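Local coordinates for protein cobalamin biosynthesis precorrin-6Y methylase (cbiE) (Archaeoglobus fulgidus, PDB 2BB3) that probably transfers a methyl group from S-adenosylmethionine to a corrin precursor during cobalamin biosynthesis, and binds S-adenosylhomocysteine between its two domains, at residues Q35-E38 with R39-E42. Sequence-based numbering, arbitrary orientation.
Sequences QTTE and RAKE
T37 is the N-cap residue of helix 38-46, the first helix after strand 23-28 in this tetrapyrrole methylase, its OG1 accepting a hydrogen bond from the backbone N of A40 over 3.3 Å. That bond is made possible because the hydroxyl lies between the backbone N and the carbonyl carbon of its own residue (chi1 64°). The helical i to i+4 bonding then begins: K41 N donates to T37 O at 3.0 Å, nearly in line with the carbonyl, and E42 N to E38 O from a position tilted off the carbonyl plane. K41, one turn into the helix, shows how a side chain can fold back past the N-cap to the residue before it. Its CB stays near the carbonyl oxygens of T37 and E38; CG comes to 3.4 Å from T36 OG1; CD passes the same hydroxyl more loosely; and CE presses on T36 CG2. The extended lysine chain crosses the threonine side chain at about a right angle. At its tip, K41 NZ lies 3.9 Å from T36 CG2 and forms an intersubunit salt bridge to OE2 of E38 of the second subunit. The reciprocal bridge joins E38 here to K41 of that subunit, placing the cap at the dimer interface. An alanine in place of K41 would remove the chain beyond CB and would probably leave E38 of the second subunit without its charged mate and the T36 methyl without its cover. That methyl contact is tight for two carbons, with T36 CG2 only 3.2 Å from K41 CE.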
ATOM      1  N   GLN A  35      -3.916   9.428   9.267  1.00 63.08           N
ATOM      2  CA  GLN A  35      -3.596   8.759   8.014  1.00 60.62           C
ATOM      3  C   GLN A  35      -4.835   8.537   7.183  1.00 61.90           C
ATOM      4  O   GLN A  35      -4.790   7.877   6.152  1.00 63.48           O
ATOM      5  CB  GLN A  35      -2.880   7.440   8.261  1.00 54.40           C
ATOM      6  CG  GLN A  35      -1.428   7.633   8.638  1.00 48.72           C
ATOM      7  CD  GLN A  35      -0.646   6.350   8.612  1.00 42.64           C
ATOM      8  OE1 GLN A  35      -1.159   5.300   8.983  1.00 43.49           O
ATOM      9  NE2 GLN A  35       0.610   6.425   8.188  1.00 41.99           N
ATOM     10  N   THR A  36      -5.941   9.115   7.636  1.00 63.53           N
ATOM     11  CA  THR A  36      -7.205   9.034   6.923  1.00 65.00           C
ATOM     12  C   THR A  36      -7.159  10.042   5.773  1.00 66.11           C
ATOM     13  O   THR A  36      -6.517  11.093   5.894  1.00 66.56           O
ATOM     14  CB  THR A  36      -8.369   9.366   7.865  1.00 67.51           C
ATOM     15  OG1 THR A  36      -9.554   9.624   7.103  1.00 68.58           O
ATOM     16  CG2 THR A  36      -8.027  10.571   8.736  1.00 68.38           C
ATOM     17  N   THR A  37      -7.827   9.726   4.661  1.00 64.76           N
ATOM     18  CA  THR A  37      -7.829  10.610   3.496  1.00 63.91           C
ATOM     19  C   THR A  37      -9.098  11.451   3.392  1.00 63.44           C
ATOM     20  O   THR A  37     -10.164  11.045   3.862  1.00 62.91           O
ATOM     21  CB  THR A  37      -7.659   9.815   2.175  1.00 63.96           C
ATOM     22  OG1 THR A  37      -8.781   8.942   1.983  1.00 63.87           O
ATOM     23  CG2 THR A  37      -6.381   8.991   2.216  1.00 64.09           C
ATOM     24  N   GLU A  38      -8.967  12.623   2.774  1.00 61.56           N
ATOM     25  CA  GLU A  38     -10.087  13.545   2.609  1.00 60.99           C
ATOM     26  C   GLU A  38     -11.304  12.849   2.014  1.00 60.08           C
ATOM     27  O   GLU A  38     -12.439  13.170   2.357  1.00 59.00           O
ATOM     28  CB  GLU A  38      -9.694  14.725   1.711  1.00 62.42           C
ATOM     29  CG  GLU A  38      -8.289  15.275   1.958  1.00 65.22           C
ATOM     30  CD  GLU A  38      -8.009  16.577   1.211  1.00 65.38           C
ATOM     31  OE1 GLU A  38      -8.554  16.759   0.093  1.00 64.46           O
ATOM     32  OE2 GLU A  38      -7.230  17.409   1.735  1.00 65.24           O
ATOM     33  N   ARG A  39     -11.073  11.896   1.122  1.00 59.20           N
ATOM     34  CA  ARG A  39     -12.191  11.193   0.517  1.00 57.81           C
ATOM     35  C   ARG A  39     -12.822  10.244   1.530  1.00 54.20           C
ATOM     36  O   ARG A  39     -14.043  10.114   1.584  1.00 51.71           O
ATOM     37  CB  ARG A  39     -11.736  10.444  -0.732  1.00 63.37           C
ATOM     38  CG  ARG A  39     -12.870  10.161  -1.705  1.00 67.95           C
ATOM     39  CD  ARG A  39     -12.342   9.599  -3.018  1.00 74.35           C
ATOM     40  NE  ARG A  39     -13.408   9.313  -3.973  1.00 80.67           N
ATOM     41  CZ  ARG A  39     -13.231   8.630  -5.099  1.00 85.24           C
ATOM     42  NH1 ARG A  39     -12.026   8.163  -5.409  1.00 87.69           N
ATOM     43  NH2 ARG A  39     -14.259   8.406  -5.910  1.00 88.71           N
ATOM     44  N   ALA A  40     -11.995   9.597   2.344  1.00 50.46           N
ATOM     45  CA  ALA A  40     -12.511   8.692   3.363  1.00 50.34           C
ATOM     46  C   ALA A  40     -13.426   9.450   4.335  1.00 50.84           C
ATOM     47  O   ALA A  40     -14.514   8.986   4.663  1.00 51.60           O
ATOM     48  CB  ALA A  40     -11.359   8.041   4.125  1.00 48.36           C
ATOM     49  N   LYS A  41     -12.990  10.627   4.778  1.00 51.89           N
ATOM     50  CA  LYS A  41     -13.775  11.427   5.713  1.00 52.71           C
ATOM     51  C   LYS A  41     -15.097  11.861   5.103  1.00 52.40           C
ATOM     52  O   LYS A  41     -16.125  11.853   5.771  1.00 50.66           O
ATOM     53  CB  LYS A  41     -12.981  12.659   6.162  1.00 53.16           C
ATOM     54  CG  LYS A  41     -11.683  12.318   6.871  1.00 56.38           C
ATOM     55  CD  LYS A  41     -10.855  13.556   7.202  1.00 56.99           C
ATOM     56  CE  LYS A  41      -9.391  13.178   7.406  1.00 56.14           C
ATOM     57  NZ  LYS A  41      -8.571  14.304   7.942  1.00 60.15           N
ATOM     58  N   GLU A  42     -15.074  12.236   3.832  1.00 52.85           N
ATOM     59  CA  GLU A  42     -16.298  12.665   3.168  1.00 56.38           C
ATOM     60  C   GLU A  42     -17.274  11.500   3.111  1.00 55.72           C
ATOM     61  O   GLU A  42     -18.459  11.657   3.428  1.00 56.93           O
ATOM     62  CB  GLU A  42     -15.975  13.182   1.768  1.00 60.92           C
ATOM     63  CG  GLU A  42     -15.035  14.390   1.771  1.00 65.73           C
ATOM     64  CD  GLU A  42     -14.645  14.841   0.376  1.00 69.28           C
ATOM     65  OE1 GLU A  42     -13.802  15.770   0.259  1.00 71.17           O
ATOM     66  OE2 GLU A  42     -15.179  14.269  -0.605  1.00 69.78           O
TER